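Local coordinates for protein RNA polymerase sigma factor (Bartonella quintana, PDB 5UXX) that probably acts as an ECF-type sigma-70 factor, binding DNA and directing RNA polymerase to selected promoters to start transcription, at residues D35-T40 with T63-E68; I24-K29 with Q117-I122; E89-H94 with F106-N111; N111-D116 with N154-L159. All blocks are in the same frame, centred on the assembly; numbering follows the deposited sequence.

Contact 1. Residues D35-T40 with T63-E68; sequences DLVQDT and TILRNE
Thr40 and Leu65 form the tightest point of this helix pair, their side chains meeting at about a right angle. The hydroxyl oxygen Thr40 OG1 comes within 3.3 Å of Leu65 CA and is just as near Leu65 CB, a van der Waals contact of an oxygen with the aliphatic root of the leucine. The methyl branch of Thr40 turns to the residue before Leu65, CG2 touching Ile64 CG2 at 3.8 Å. One helical turn back, Leu36 packs across Leu65 with the two CD2 methyls 3.7 Å apart. Its other methyl, Leu36 CD1, rests on the aliphatic part of Glu68 at 3.7 Å from CG. Beyond this apolar strip lie acidic groups: Asp39 OD2 and Glu68 OE2 stand 4.2 Å apart, a like-charge approach that may raise the proton affinity of either carboxylate. Lys43, in a long and weak ion pair with Glu68, may partly offset it.

The second shell sets Thr40. With OG1 beside its own backbone N (chi1 -62°), the hydroxyl donates back to Leu36 O over 2.8 Å. That carbonyl also accepts Thr40 N, and the two donors approach from opposite faces of its plane. The buried hydroxyl is thereby satisfied inside its own helix while its outer side serves as packing surface.

The axes of the two segments approach to 9.3 Å and cross at 124°, within the all-helical sigma-70 region 2. Helix 7-26 is the third partner, placing Leu16 and Ala23 against Val37, and Leu19 and Phe22 against Leu65; on helix 57-81, Phe69 also covers Leu36.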
# COMPACT_ATOMS: atom_id res chain seq x y z
N ASP A 35 -7.88 -8.86 -4.21
CA ASP A 35 -9.16 -8.34 -4.70
C ASP A 35 -9.21 -6.82 -4.61
O ASP A 35 -9.85 -6.16 -5.43
CB ASP A 35 -10.33 -8.94 -3.92
CG ASP A 35 -10.56 -10.40 -4.28
OD1 ASP A 35 -10.07 -10.84 -5.33
OD2 ASP A 35 -11.25 -11.10 -3.50
N LEU A 36 -8.53 -6.27 -3.61
CA LEU A 36 -8.46 -4.83 -3.41
C LEU A 36 -7.81 -4.13 -4.60
O LEU A 36 -8.25 -3.07 -5.03
CB LEU A 36 -7.69 -4.51 -2.12
CG LEU A 36 -7.69 -3.07 -1.63
CD1 LEU A 36 -9.11 -2.56 -1.44
CD2 LEU A 36 -6.90 -2.96 -0.34
N VAL A 37 -6.75 -4.74 -5.12
CA VAL A 37 -6.06 -4.21 -6.30
C VAL A 37 -6.98 -4.27 -7.52
O VAL A 37 -7.05 -3.32 -8.30
CB VAL A 37 -4.77 -4.99 -6.59
CG1 VAL A 37 -4.08 -4.44 -7.83
CG2 VAL A 37 -3.83 -4.93 -5.40
N GLN A 38 -7.66 -5.40 -7.68
CA GLN A 38 -8.59 -5.60 -8.78
C GLN A 38 -9.67 -4.52 -8.81
O GLN A 38 -9.94 -3.93 -9.86
CB GLN A 38 -9.24 -6.99 -8.68
CG GLN A 38 -9.92 -7.45 -9.96
CD GLN A 38 -10.29 -8.91 -9.92
OE1 GLN A 38 -9.49 -9.78 -10.28
NE2 GLN A 38 -11.51 -9.20 -9.49
N ASP A 39 -10.28 -4.26 -7.66
CA ASP A 39 -11.33 -3.24 -7.56
C ASP A 39 -10.78 -1.85 -7.86
O ASP A 39 -11.47 -1.03 -8.46
CB ASP A 39 -11.96 -3.26 -6.16
CG ASP A 39 -12.73 -4.54 -5.89
OD1 ASP A 39 -13.10 -5.24 -6.86
OD2 ASP A 39 -12.97 -4.85 -4.70
N THR A 40 -9.54 -1.60 -7.45
CA THR A 40 -8.90 -0.32 -7.68
C THR A 40 -8.68 -0.09 -9.17
O THR A 40 -8.91 1.01 -9.68
CB THR A 40 -7.55 -0.22 -6.94
OG1 THR A 40 -7.77 -0.34 -5.53
CG2 THR A 40 -6.87 1.11 -7.23
N THR A 63 -4.58 6.62 -3.74
CA THR A 63 -5.71 7.23 -3.06
C THR A 63 -6.98 6.40 -3.24
O THR A 63 -7.74 6.20 -2.30
CB THR A 63 -5.97 8.66 -3.57
OG1 THR A 63 -4.78 9.45 -3.42
CG2 THR A 63 -7.10 9.32 -2.79
N ILE A 64 -7.19 5.92 -4.46
CA ILE A 64 -8.35 5.08 -4.76
C ILE A 64 -8.32 3.78 -3.96
O ILE A 64 -9.32 3.37 -3.37
CB ILE A 64 -8.44 4.76 -6.26
CG1 ILE A 64 -8.67 6.04 -7.07
CG2 ILE A 64 -9.56 3.76 -6.53
CD1 ILE A 64 -8.66 5.83 -8.57
N LEU A 65 -7.15 3.14 -3.94
CA LEU A 65 -6.99 1.88 -3.22
C LEU A 65 -7.15 2.09 -1.71
O LEU A 65 -7.82 1.30 -1.04
CB LEU A 65 -5.63 1.25 -3.53
CG LEU A 65 -5.42 -0.20 -3.06
CD1 LEU A 65 -4.58 -0.97 -4.06
CD2 LEU A 65 -4.77 -0.25 -1.68
N ARG A 66 -6.51 3.13 -1.19
CA ARG A 66 -6.61 3.47 0.22
C ARG A 66 -8.05 3.66 0.67
O ARG A 66 -8.47 3.12 1.69
CB ARG A 66 -5.80 4.73 0.53
CG ARG A 66 -6.24 5.42 1.81
CD ARG A 66 -5.98 6.91 1.79
NE ARG A 66 -6.82 7.61 2.75
CZ ARG A 66 -6.50 7.81 4.03
NH1 ARG A 66 -5.34 7.36 4.50
NH2 ARG A 66 -7.33 8.46 4.83
N ASN A 67 -8.81 4.42 -0.11
CA ASN A 67 -10.18 4.75 0.26
C ASN A 67 -11.10 3.55 0.14
O ASN A 67 -12.03 3.38 0.93
CB ASN A 67 -10.70 5.91 -0.60
CG ASN A 67 -10.10 7.24 -0.22
OD1 ASN A 67 -9.73 7.46 0.94
ND2 ASN A 67 -9.98 8.14 -1.18
N GLU A 68 -10.84 2.71 -0.86
CA GLU A 68 -11.60 1.48 -1.03
C GLU A 68 -11.32 0.52 0.11
O GLU A 68 -12.22 -0.18 0.59
CB GLU A 68 -11.28 0.83 -2.38
CG GLU A 68 -11.94 -0.53 -2.58
CD GLU A 68 -13.46 -0.46 -2.60
OE1 GLU A 68 -14.01 0.63 -2.84
OE2 GLU A 68 -14.11 -1.51 -2.38

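Contact 2. Residues I24-K29 with Q117-I122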
# COMPACT_ATOMS: atom_id res chain seq x y z
N ILE A 24 -1.04 -5.13 0.02
CA ILE A 24 -0.60 -6.20 0.92
C ILE A 24 -0.10 -5.62 2.24
O ILE A 24 -0.39 -6.15 3.31
CB ILE A 24 0.50 -7.06 0.26
CG1 ILE A 24 -0.10 -7.90 -0.87
CG2 ILE A 24 1.17 -7.96 1.29
CD1 ILE A 24 0.93 -8.59 -1.74
N SER A 25 0.64 -4.52 2.16
CA SER A 25 1.15 -3.84 3.34
C SER A 25 0.01 -3.29 4.20
O SER A 25 0.10 -3.25 5.43
CB SER A 25 2.10 -2.71 2.95
OG SER A 25 3.18 -3.19 2.18
N LEU A 26 -1.06 -2.86 3.53
CA LEU A 26 -2.18 -2.21 4.20
C LEU A 26 -3.17 -3.21 4.80
O LEU A 26 -3.78 -2.95 5.83
CB LEU A 26 -2.91 -1.30 3.20
CG LEU A 26 -3.27 0.11 3.66
CD1 LEU A 26 -2.04 0.84 4.17
CD2 LEU A 26 -3.91 0.88 2.51
N SER A 27 -3.31 -4.37 4.15
CA SER A 27 -4.36 -5.32 4.49
C SER A 27 -4.13 -6.03 5.82
O SER A 27 -2.99 -6.28 6.22
CB SER A 27 -4.49 -6.37 3.38
OG SER A 27 -3.44 -7.32 3.45
N SER A 28 -5.23 -6.34 6.51
CA SER A 28 -5.18 -7.07 7.77
C SER A 28 -5.50 -8.55 7.54
O SER A 28 -5.33 -9.38 8.42
CB SER A 28 -6.15 -6.47 8.78
OG SER A 28 -7.48 -6.49 8.29
N LYS A 29 -5.98 -8.85 6.34
CA LYS A 29 -6.26 -10.23 5.94
C LYS A 29 -5.50 -10.56 4.66
O LYS A 29 -5.58 -9.84 3.67
CB LYS A 29 -7.76 -10.44 5.73
N GLN A 117 -0.40 5.04 11.48
CA GLN A 117 1.05 4.89 11.49
C GLN A 117 1.52 3.94 10.41
O GLN A 117 2.51 4.20 9.72
CB GLN A 117 1.52 4.38 12.85
CG GLN A 117 1.55 5.41 13.96
CD GLN A 117 1.73 4.78 15.32
OE1 GLN A 117 1.85 5.47 16.33
NE2 GLN A 117 1.75 3.45 15.36
N ARG A 118 0.81 2.82 10.25
CA ARG A 118 1.16 1.81 9.27
C ARG A 118 1.14 2.37 7.85
O ARG A 118 2.08 2.16 7.09
CB ARG A 118 0.21 0.61 9.38
CG ARG A 118 0.43 -0.46 8.32
CD ARG A 118 -0.21 -1.78 8.72
NE ARG A 118 -1.64 -1.66 9.00
CZ ARG A 118 -2.17 -1.65 10.21
NH1 ARG A 118 -1.39 -1.77 11.28
NH2 ARG A 118 -3.48 -1.53 10.37
N GLU A 119 0.08 3.08 7.51
CA GLU A 119 -0.05 3.66 6.18
C GLU A 119 1.00 4.74 5.92
O GLU A 119 1.60 4.79 4.85
CB GLU A 119 -1.45 4.24 5.97
CG GLU A 119 -1.63 4.91 4.63
CD GLU A 119 -3.05 5.36 4.38
OE1 GLU A 119 -3.80 5.52 5.37
OE2 GLU A 119 -3.41 5.55 3.21
N ALA A 120 1.21 5.60 6.91
CA ALA A 120 2.15 6.71 6.78
C ALA A 120 3.58 6.22 6.52
O ALA A 120 4.27 6.73 5.64
CB ALA A 120 2.12 7.58 8.03
N ILE A 121 4.01 5.22 7.29
CA ILE A 121 5.38 4.72 7.18
C ILE A 121 5.57 3.94 5.88
O ILE A 121 6.68 3.87 5.35
CB ILE A 121 5.77 3.84 8.39
CG1 ILE A 121 7.28 3.63 8.44
CG2 ILE A 121 5.02 2.51 8.38
CD1 ILE A 121 8.07 4.90 8.63
N ILE A 122 4.49 3.37 5.35
CA ILE A 122 4.54 2.68 4.07
C ILE A 122 4.63 3.69 2.92
O ILE A 122 5.45 3.54 2.02
CB ILE A 122 3.32 1.76 3.86
CG1 ILE A 122 3.41 0.55 4.79
CG2 ILE A 122 3.23 1.30 2.42
CD1 ILE A 122 4.67 -0.27 4.60
O HOH W 1 -3.83 -0.87 7.48
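Arg118 leaves its helix with CG anti to the backbone N (chi1 175°) and folds at chi3 (57°), which swings NE round toward the end of helix 7-26, where Ser25 and Leu26 present their carbonyls. Arg118 CD passes 3.6 Å from Ser25 O. NE stays 4.0 Å from Leu26 O, and a water bridges the gap: it lies in the guanidinium plane at the edge, accepts from NE at 2.8 Å and donates to Leu26 O at 2.7 Å. The other end of the guanidinium is engaged too, NH1 donating to Leu110 O and Leu113 O.

Segment 24-29 lies in sigma-70 region 2 and segment 117-122 in region 4, so this buried contact joins regions 2 and 4 of the ECF factor directly.

Apolar touches complete it. Leu26 CD1 lies 3.9 Å from Glu119 CB; the glutamate chain runs on, extended, to OE1, which accepts from Tyr70 OH and forms a salt bridge with Arg66. Ile122 CD1 lies 3.9 Å from Ser25 CB. Ser25 OG bonds back to Ala21 O, and aromatic packing from the partner protein reaches both Ser25 and Ile122.

Contact 3. Residues E89-H94 with F106-N111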
# COMPACT_ATOMS: atom_id res chain seq x y z
N GLU A 89 -7.57 -11.28 11.94
CA GLU A 89 -6.34 -10.72 11.41
C GLU A 89 -5.40 -11.85 11.02
O GLU A 89 -5.04 -12.68 11.86
CB GLU A 89 -5.69 -9.80 12.44
CG GLU A 89 -4.61 -8.89 11.90
CD GLU A 89 -4.23 -7.80 12.88
OE1 GLU A 89 -5.10 -7.40 13.69
OE2 GLU A 89 -3.07 -7.35 12.86
N SER A 90 -4.99 -11.88 9.76
CA SER A 90 -4.16 -12.97 9.26
C SER A 90 -2.96 -12.49 8.45
O SER A 90 -3.07 -11.55 7.67
CB SER A 90 -5.01 -13.93 8.42
OG SER A 90 -5.58 -13.27 7.31
N VAL A 91 -1.83 -13.15 8.66
CA VAL A 91 -0.61 -12.84 7.92
C VAL A 91 -0.08 -14.09 7.22
O VAL A 91 0.17 -15.11 7.87
CB VAL A 91 0.49 -12.27 8.84
CG1 VAL A 91 1.79 -12.10 8.08
CG2 VAL A 91 0.04 -10.95 9.45
N ALA A 92 0.09 -14.00 5.91
CA ALA A 92 0.59 -15.13 5.13
C ALA A 92 1.42 -14.65 3.94
O ALA A 92 0.90 -14.43 2.85
CB ALA A 92 -0.56 -16.00 4.65
N ILE A 93 2.72 -14.48 4.17
CA ILE A 93 3.63 -14.03 3.12
C ILE A 93 4.75 -15.04 2.88
O ILE A 93 5.44 -15.44 3.82
CB ILE A 93 4.25 -12.67 3.46
CG1 ILE A 93 3.16 -11.63 3.72
CG2 ILE A 93 5.17 -12.21 2.34
CD1 ILE A 93 3.69 -10.26 4.07
N HIS A 94 4.90 -15.46 1.63
CA HIS A 94 5.98 -16.35 1.24
C HIS A 94 7.34 -15.73 1.56
O HIS A 94 7.54 -14.53 1.33
CB HIS A 94 5.89 -16.68 -0.26
CG HIS A 94 6.82 -17.77 -0.71
ND1 HIS A 94 8.18 -17.59 -0.80
CD2 HIS A 94 6.57 -19.04 -1.09
CE1 HIS A 94 8.74 -18.71 -1.22
NE2 HIS A 94 7.79 -19.61 -1.40
N PHE A 106 8.05 -9.02 9.62
CA PHE A 106 7.95 -7.59 9.33
C PHE A 106 6.49 -7.16 9.19
O PHE A 106 6.10 -6.10 9.68
CB PHE A 106 8.73 -7.24 8.06
CG PHE A 106 8.92 -5.76 7.85
CD1 PHE A 106 10.02 -5.11 8.40
CD2 PHE A 106 8.00 -5.03 7.12
CE1 PHE A 106 10.20 -3.76 8.21
CE2 PHE A 106 8.18 -3.67 6.93
CZ PHE A 106 9.28 -3.03 7.48
N LYS A 107 5.70 -7.97 8.51
CA LYS A 107 4.28 -7.69 8.32
C LYS A 107 3.54 -7.71 9.66
O LYS A 107 2.68 -6.87 9.91
CB LYS A 107 3.65 -8.70 7.36
CG LYS A 107 2.15 -8.57 7.18
CD LYS A 107 1.74 -7.17 6.76
CE LYS A 107 0.24 -7.09 6.52
NZ LYS A 107 -0.25 -5.68 6.50
N LYS A 108 3.90 -8.67 10.51
CA LYS A 108 3.33 -8.76 11.85
C LYS A 108 3.67 -7.52 12.67
O LYS A 108 2.87 -7.05 13.47
CB LYS A 108 3.82 -10.02 12.56
CG LYS A 108 3.23 -11.31 12.01
CD LYS A 108 4.01 -12.53 12.47
CE LYS A 108 4.16 -12.57 13.98
NZ LYS A 108 4.83 -13.82 14.43
N ALA A 109 4.87 -6.98 12.45
CA ALA A 109 5.30 -5.76 13.12
C ALA A 109 4.49 -4.56 12.63
O ALA A 109 4.09 -3.71 13.42
CB ALA A 109 6.79 -5.53 12.89
N LEU A 110 4.26 -4.50 11.32
CA LEU A 110 3.44 -3.46 10.72
C LEU A 110 2.03 -3.46 11.29
O LEU A 110 1.43 -2.41 11.50
CB LEU A 110 3.38 -3.63 9.20
CG LEU A 110 4.63 -3.26 8.40
CD1 LEU A 110 4.45 -3.64 6.94
CD2 LEU A 110 4.94 -1.78 8.54
N ASN A 111 1.50 -4.66 11.53
CA ASN A 111 0.15 -4.81 12.05
C ASN A 111 0.04 -4.40 13.52
O ASN A 111 -1.06 -4.16 14.02
CB ASN A 111 -0.31 -6.26 11.88
CG ASN A 111 -0.66 -6.59 10.44
OD1 ASN A 111 -0.52 -5.75 9.55
ND2 ASN A 111 -1.12 -7.81 10.20
O HOH W 2 -0.69 -9.44 12.65
O HOH W 3 -2.29 -8.89 7.68
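Lys107 packs its first carbons against Val91 and Ile93, two residues of the extended loop between helix 57-81 and helix 103-112, the linker that leads from sigma-70 region 2 to region 4. Followed from its root, its CB meets Ile93 CD1 at 3.6 Å, the two side chains crossing at about a right angle. Its CG lies 3.7 Å from Val91 CG1, so the first two carbons of the lysine serve both aliphatic residues. The chain then bends at chi2 (55°), which turns CD away from the loop; CE continues straight on and carries NZ to a nest of acceptors. There the ammonium donates to Ser25 O, in the last turn of helix 7-26, and to Ser27 O just past it, with a weak bond to Ile24 O. Carbonyls at the C-terminal end of a helix are partly negative and would be expected to stabilise the positive charge.

A further bond returns to the lysine's own helix: NZ reaches Asn111 OD1 over 3.1 Å, in the amide plane and on a lone pair. This fixes the rotation of the Asn111 amide and turns ND2 toward the loop. There ND2 meets the methyl Val91 CG2 tip to tip at 3.4 Å. The Glu89 carboxylate slides past the amide in the opposite direction, the two planes 67° apart. Gln104, about one turn earlier on the same helix, bonds to Val91 O and Ile93 N.

Two waters finish the joint, both accepting from Asn111 ND2 at 3.0 Å: one donates to Glu89 OE2, the other to the backbone Ser90 O at 2.8 Å.

Contact 4. Residues N111-D116 with N154-L159; sequences NMLSAD and NRLQEL
Leu113 and Met112 carry the apolar half of this contact. Leu113 divides its methyls between two residues of helix 142-159: CD1 lies 4.0 Å from Leu156 CG, the side chains crossing at about a right angle, while CD2 lies 3.6 Å from Arg155 CG, sliding past the arginine's aliphatic stem in the opposite direction. Met112, modelled as selenomethionine, sets CB 3.6 Å from Leu159 CD2.

Around the arginine head, polar and apolar atoms mix. Met112 O sits at the edge of the Arg155 guanidinium, near its plane and 3.5 Å from NH2, with no hydrogen bond formed. The methyl Met112 CE comes within 3.7 Å of the same nitrogen. Leu159 CD1 covers one guanidinium face, 3.7 Å above the plane and offset toward the rim.

Capping is local: Ser114 is the N-cap of helix 115-125, its OG accepting from Gln117 N.

Within the region 4 helix-turn-helix domain, the junction between helices 103-112 and 115-125 thus packs on the C-terminal part of helix 142-159. Ile121 of helix 115-125 also touches Leu113, and an apolar side chain of the partner protein packs on Leu156.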
# COMPACT_ATOMS: atom_id res chain seq x y z
N ASN A 111 1.50 -4.66 11.53
CA ASN A 111 0.15 -4.81 12.05
C ASN A 111 0.04 -4.40 13.52
O ASN A 111 -1.06 -4.16 14.02
CB ASN A 111 -0.31 -6.26 11.88
CG ASN A 111 -0.66 -6.59 10.44
OD1 ASN A 111 -0.52 -5.75 9.55
ND2 ASN A 111 -1.12 -7.81 10.20
N MSE A 112 1.17 -4.33 14.21
CA MSE A 112 1.20 -3.87 15.60
C MSE A 112 0.98 -2.36 15.67
O MSE A 112 0.56 -1.83 16.70
CB MSE A 112 2.52 -4.24 16.27
CG MSE A 112 2.75 -5.73 16.42
SE MSE A 112 1.58 -6.54 17.74
CE MSE A 112 2.21 -5.59 19.33
N LEU A 113 1.28 -1.68 14.57
CA LEU A 113 1.09 -0.24 14.48
C LEU A 113 -0.39 0.11 14.37
O LEU A 113 -1.21 -0.74 14.05
CB LEU A 113 1.85 0.34 13.28
CG LEU A 113 3.35 0.07 13.19
CD1 LEU A 113 3.91 0.62 11.89
CD2 LEU A 113 4.07 0.66 14.38
N SER A 114 -0.72 1.37 14.66
CA SER A 114 -2.05 1.87 14.38
C SER A 114 -2.25 1.97 12.88
O SER A 114 -1.27 1.96 12.12
CB SER A 114 -2.27 3.24 15.04
OG SER A 114 -1.50 4.24 14.41
N ALA A 115 -3.50 2.05 12.44
CA ALA A 115 -3.81 2.13 11.01
C ALA A 115 -3.14 3.34 10.36
O ALA A 115 -2.64 3.25 9.24
CB ALA A 115 -5.31 2.18 10.81
N ASP A 116 -3.13 4.46 11.07
CA ASP A 116 -2.55 5.70 10.56
C ASP A 116 -1.03 5.62 10.46
O ASP A 116 -0.44 6.08 9.48
CB ASP A 116 -2.96 6.88 11.44
CG ASP A 116 -4.41 7.28 11.25
OD1 ASP A 116 -4.97 6.99 10.17
OD2 ASP A 116 -4.99 7.88 12.17
N ASN A 154 9.86 4.70 15.35
CA ASN A 154 10.37 4.35 16.67
C ASN A 154 9.76 3.07 17.21
O ASN A 154 10.43 2.30 17.91
CB ASN A 154 10.12 5.50 17.65
CG ASN A 154 11.00 6.70 17.39
OD1 ASN A 154 12.06 6.59 16.77
ND2 ASN A 154 10.57 7.86 17.87
N ARG A 155 8.49 2.83 16.89
CA ARG A 155 7.81 1.62 17.33
C ARG A 155 8.33 0.39 16.59
O ARG A 155 8.51 -0.67 17.18
CB ARG A 155 6.30 1.75 17.14
CG ARG A 155 5.51 0.58 17.70
CD ARG A 155 4.17 1.03 18.27
NE ARG A 155 3.27 -0.10 18.49
CZ ARG A 155 3.38 -0.97 19.49
NH1 ARG A 155 4.36 -0.84 20.38
NH2 ARG A 155 2.51 -1.96 19.61
N LEU A 156 8.57 0.55 15.29
CA LEU A 156 9.11 -0.53 14.47
C LEU A 156 10.52 -0.93 14.93
O LEU A 156 10.88 -2.11 14.89
CB LEU A 156 9.14 -0.13 13.00
CG LEU A 156 7.82 -0.25 12.23
CD1 LEU A 156 8.02 0.08 10.76
CD2 LEU A 156 7.22 -1.64 12.40
N GLN A 157 11.30 0.05 15.36
CA GLN A 157 12.66 -0.20 15.84
C GLN A 157 12.64 -1.07 17.09
O GLN A 157 13.46 -1.98 17.24
CB GLN A 157 13.38 1.12 16.12
CG GLN A 157 13.70 1.94 14.88
CD GLN A 157 14.27 3.30 15.22
OE1 GLN A 157 13.91 3.91 16.23
NE2 GLN A 157 15.16 3.80 14.37
N GLU A 158 11.71 -0.78 17.99
CA GLU A 158 11.56 -1.56 19.22
C GLU A 158 10.97 -2.93 18.92
O GLU A 158 11.35 -3.93 19.53
CB GLU A 158 10.68 -0.81 20.23
N LEU A 159 10.03 -2.97 17.98
CA LEU A 159 9.37 -4.22 17.59
C LEU A 159 10.33 -5.18 16.90
O LEU A 159 10.35 -6.38 17.21
CB LEU A 159 8.18 -3.92 16.68
CG LEU A 159 6.79 -3.77 17.30
CD1 LEU A 159 6.85 -3.05 18.64
CD2 LEU A 159 5.88 -3.03 16.34

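How the contacts relate
Contacts 2, 3 and 4 cluster where the two sigma-70 regions meet, with contact 2 centred about 10 Å from each of the other two. Contact 1 belongs to region 2 alone, its centre about 13 Å from that of contact 2; it joins contact 2 by a salt bridge, Arg66 NH1 to Glu119 OE1, of 2.6 Å. Backbone Ser90 N, 2.9 Å from Ser28 O, ties the linker of contact 3 to the loop just after helix 7-26. Contacts 3 and 4 share Asn111, and Ala109 O approaches Leu159 CD2 to 3.5 Å. Contacts 1 and 4, centres about 23 Å apart, lie on opposite sides of the chain's centre.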